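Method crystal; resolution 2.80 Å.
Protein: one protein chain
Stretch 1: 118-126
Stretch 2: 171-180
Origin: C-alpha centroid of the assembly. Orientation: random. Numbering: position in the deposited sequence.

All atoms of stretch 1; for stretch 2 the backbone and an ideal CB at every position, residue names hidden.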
# COMPACT_ATOMS: atom_id res chain seq x y z
N PRO A 118 -17.46 4.54 -14.27
CA PRO A 118 -18.00 3.84 -13.09
C PRO A 118 -17.00 2.89 -12.43
O PRO A 118 -17.18 2.54 -11.26
CB PRO A 118 -19.20 3.06 -13.66
CG PRO A 118 -18.97 3.00 -15.11
CD PRO A 118 -18.26 4.26 -15.47
N HIS A 119 -15.96 2.49 -13.16
CA HIS A 119 -14.90 1.65 -12.60
C HIS A 119 -13.95 2.44 -11.70
O HIS A 119 -13.11 1.86 -11.00
CB HIS A 119 -14.13 0.95 -13.71
CG HIS A 119 -14.75 -0.33 -14.15
ND1 HIS A 119 -15.83 -0.89 -13.49
CD2 HIS A 119 -14.46 -1.17 -15.17
CE1 HIS A 119 -16.17 -2.02 -14.09
NE2 HIS A 119 -15.36 -2.21 -15.12
N ILE A 120 -14.10 3.76 -11.72
CA ILE A 120 -13.41 4.62 -10.77
C ILE A 120 -14.38 5.01 -9.66
O ILE A 120 -15.32 5.76 -9.89
CB ILE A 120 -12.86 5.89 -11.46
CG1 ILE A 120 -11.62 5.53 -12.29
CG2 ILE A 120 -12.52 6.99 -10.44
CD1 ILE A 120 -10.95 6.72 -12.95
N LYS A 121 -14.15 4.48 -8.46
CA LYS A 121 -14.98 4.84 -7.31
C LYS A 121 -14.38 6.06 -6.62
O LYS A 121 -13.16 6.23 -6.57
CB LYS A 121 -15.12 3.66 -6.34
CG LYS A 121 -15.43 2.31 -7.02
CD LYS A 121 -16.66 2.37 -7.94
CE LYS A 121 -17.08 0.99 -8.44
NZ LYS A 121 -17.63 0.12 -7.36
N GLU A 122 -15.24 6.92 -6.08
CA GLU A 122 -14.83 8.27 -5.67
C GLU A 122 -15.19 8.58 -4.21
O GLU A 122 -16.32 8.37 -3.77
CB GLU A 122 -15.48 9.29 -6.60
CG GLU A 122 -15.13 10.72 -6.30
CD GLU A 122 -15.66 11.68 -7.36
OE1 GLU A 122 -15.69 11.29 -8.55
OE2 GLU A 122 -16.06 12.80 -6.99
N LEU A 123 -14.22 9.08 -3.45
CA LEU A 123 -14.43 9.29 -2.02
C LEU A 123 -14.84 10.74 -1.72
O LEU A 123 -14.08 11.68 -1.93
CB LEU A 123 -13.18 8.92 -1.23
CG LEU A 123 -13.35 9.05 0.29
CD1 LEU A 123 -14.57 8.28 0.76
CD2 LEU A 123 -12.12 8.57 1.03
N LYS A 124 -16.07 10.89 -1.22
CA LYS A 124 -16.64 12.21 -0.97
C LYS A 124 -17.25 12.24 0.43
O LYS A 124 -17.29 11.21 1.10
CB LYS A 124 -17.69 12.57 -2.03
CG LYS A 124 -17.15 12.54 -3.46
CD LYS A 124 -17.99 13.39 -4.43
CE LYS A 124 -19.36 12.79 -4.70
NZ LYS A 124 -20.24 13.70 -5.49
N PHE A 125 -17.70 13.42 0.86
CA PHE A 125 -18.54 13.54 2.06
C PHE A 125 -19.87 12.83 1.87
O PHE A 125 -20.32 12.70 0.73
CB PHE A 125 -18.82 14.99 2.37
CG PHE A 125 -17.74 15.69 3.14
CD1 PHE A 125 -17.49 15.37 4.47
CD2 PHE A 125 -17.03 16.74 2.56
CE1 PHE A 125 -16.52 16.05 5.20
CE2 PHE A 125 -16.07 17.43 3.28
CZ PHE A 125 -15.81 17.09 4.61
N SER A 126 -20.53 12.41 2.95
CA SER A 126 -21.87 11.85 2.78
C SER A 126 -22.80 12.05 3.97
O SER A 126 -22.61 11.45 5.03
CB SER A 126 -21.79 10.35 2.46
OG SER A 126 -21.70 9.56 3.63
N UNK A 171 -16.55 17.81 -2.89
CA UNK A 171 -15.10 17.69 -2.82
C UNK A 171 -14.64 16.24 -2.84
O UNK A 171 -15.19 15.39 -2.14
CB UNK A 171 -14.58 18.38 -1.56
N UNK A 172 -13.61 15.99 -3.63
CA UNK A 172 -13.09 14.64 -3.85
C UNK A 172 -11.86 14.36 -3.01
O UNK A 172 -10.77 14.79 -3.36
CB UNK A 172 -12.76 14.43 -5.33
N UNK A 173 -12.04 13.62 -1.93
CA UNK A 173 -10.92 13.34 -1.03
C UNK A 173 -9.90 12.39 -1.62
O UNK A 173 -8.72 12.44 -1.27
CB UNK A 173 -11.44 12.76 0.29
N UNK A 174 -10.34 11.51 -2.51
CA UNK A 174 -9.44 10.58 -3.18
C UNK A 174 -10.16 9.90 -4.33
O UNK A 174 -11.34 9.56 -4.22
CB UNK A 174 -8.90 9.54 -2.20
N UNK A 175 -9.44 9.71 -5.43
CA UNK A 175 -9.95 8.88 -6.51
C UNK A 175 -9.41 7.48 -6.28
O UNK A 175 -8.23 7.29 -5.95
CB UNK A 175 -9.55 9.42 -7.88
N UNK A 176 -10.30 6.50 -6.40
CA UNK A 176 -9.90 5.12 -6.28
C UNK A 176 -10.25 4.36 -7.55
O UNK A 176 -11.40 4.36 -8.00
CB UNK A 176 -10.56 4.47 -5.06
N UNK A 177 -9.24 3.71 -8.13
CA UNK A 177 -9.33 3.08 -9.44
C UNK A 177 -9.36 1.55 -9.35
O UNK A 177 -8.31 0.92 -9.20
CB UNK A 177 -8.15 3.53 -10.31
N UNK A 178 -10.54 0.95 -9.43
CA UNK A 178 -10.58 -0.48 -9.73
C UNK A 178 -10.34 -0.59 -11.22
O UNK A 178 -10.58 0.37 -11.96
CB UNK A 178 -11.90 -1.13 -9.31
N UNK A 179 -9.88 -1.74 -11.68
CA UNK A 179 -9.59 -1.96 -13.10
C UNK A 179 -8.54 -0.97 -13.62
O UNK A 179 -8.78 -0.22 -14.57
CB UNK A 179 -10.87 -1.84 -13.92
N UNK A 180 -7.38 -0.98 -12.97
CA UNK A 180 -6.20 -0.25 -13.43
C UNK A 180 -5.32 -1.15 -14.30
O UNK A 180 -5.55 -2.36 -14.39
CB UNK A 180 -5.40 0.28 -12.24

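Position 171 has a sideways CA-to-CB bond, and its ideal CB lies 5.1 Å from Phe 125 CD2. Many side chains would fit, an apolar or aromatic one benefiting most. The residue is Tyr 171, whose hydroxyl is hydrogen-bonded elsewhere in the structure.

At position 172 the bond is again sideways, with the ideal CB 4.0 Å from Glu 122 OE2. A carboxylate so near would favour a basic or polar side chain, though an aliphatic one could fit. The deposited Ile 172 is aliphatic; its CG1 comes to 3.3 Å from Glu 122 OE2, without charge pairing.

Position 173 points toward stretch 1, its ideal CB 3.6 Å from Leu 123 O. Its backbone N donates to that same oxygen (2.8 Å from N to Leu 123 O), while the Phe 125 ring leaves an apolar surface within reach of a long side chain. Leucine, methionine or an aromatic would suit. Phe 173 turns its edge to the face of Phe 125, with ring planes at 73° and Phe 173 CZ 3.5 Å from Phe 125 CE2; its CB also packs 4.2 Å from Leu 123 CG.

Position 174 shares a sheet face with Leu 123, the ideal CB 4.4 Å from Leu 123 CB. A small or moderate apolar group would suit; Ala 174 supplies a single methyl. Leu 123 N donates to Ala 174 O at 3.0 Å and 164°.

Position 175 lies on the other face, with Glu 122 and Ile 120; its ideal CB is 4.6 Å from Ile 120 CG2. Polar or small apolar residues are both plausible. The Ser 175 hydroxyl is hydrogen-bonded elsewhere.

Position 176 returns to the face of Lys 121 and Leu 123, its ideal CB 3.5 Å from Lys 121 O. Its N donates to Lys 121 O at 2.9 Å, and Lys 121 N returns a weak bond to its O at 2.8 Å. Extended backbone angles (-121/126) suit aliphatic residues; Leu 176 lays its side chain on that shared face.

Position 177 pairs with Ile 120, its ideal CB 4.5 Å from Ile 120 CG1, so apolar or polar chains could serve. Asn 177 lies on the face with Ile 120, its end coming nearer to stretch 1.

At 178, N makes a weak bond to His 119 O (3.1 Å); the sideways CB admits an aliphatic, and Val 178 brings CG2 to 4.4 Å from Lys 121 CG.

Position 179 has phi/psi 60/57, favouring glycine or asparagine, yet its CB points toward stretch 1, near the imidazole. Thr 179 places CG2 3.8 Å from the centroid of the His 119 ring, over its face.

Position 180 is out of reach: Ser 180.

Stretch 2 171-180: YIFASLNVTS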
# COMPACT_ATOMS: atom_id res chain seq x y z
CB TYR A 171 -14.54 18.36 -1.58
CG TYR A 171 -13.04 18.27 -1.57
CD1 TYR A 171 -12.31 18.87 -2.58
CD2 TYR A 171 -12.36 17.55 -0.59
CE1 TYR A 171 -10.93 18.78 -2.62
CE2 TYR A 171 -10.98 17.46 -0.62
CZ TYR A 171 -10.27 18.08 -1.64
OH TYR A 171 -8.89 18.01 -1.70
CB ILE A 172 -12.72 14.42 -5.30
CG1 ILE A 172 -13.78 14.99 -6.23
CG2 ILE A 172 -12.48 12.95 -5.54
CD1 ILE A 172 -13.35 15.01 -7.70
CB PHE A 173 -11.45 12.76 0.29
CG PHE A 173 -12.04 13.79 1.20
CD1 PHE A 173 -11.25 14.82 1.70
CD2 PHE A 173 -13.37 13.73 1.57
CE1 PHE A 173 -11.79 15.75 2.53
CE2 PHE A 173 -13.91 14.67 2.40
CZ PHE A 173 -13.12 15.68 2.89
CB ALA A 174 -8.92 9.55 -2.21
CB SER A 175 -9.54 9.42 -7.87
OG SER A 175 -8.14 9.27 -8.09
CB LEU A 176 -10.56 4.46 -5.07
CG LEU A 176 -10.00 3.07 -4.81
CD1 LEU A 176 -9.99 2.75 -3.32
CD2 LEU A 176 -10.78 2.02 -5.60
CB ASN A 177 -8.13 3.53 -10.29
CG ASN A 177 -8.40 3.47 -11.78
OD1 ASN A 177 -9.26 2.73 -12.25
ND2 ASN A 177 -7.64 4.25 -12.53
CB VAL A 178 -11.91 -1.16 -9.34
CG1 VAL A 178 -11.76 -2.70 -9.42
CG2 VAL A 178 -12.36 -0.73 -7.96
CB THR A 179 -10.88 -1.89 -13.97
OG1 THR A 179 -11.35 -0.53 -14.03
CG2 THR A 179 -11.98 -2.78 -13.39
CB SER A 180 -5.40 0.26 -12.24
OG SER A 180 -4.89 -0.83 -11.50
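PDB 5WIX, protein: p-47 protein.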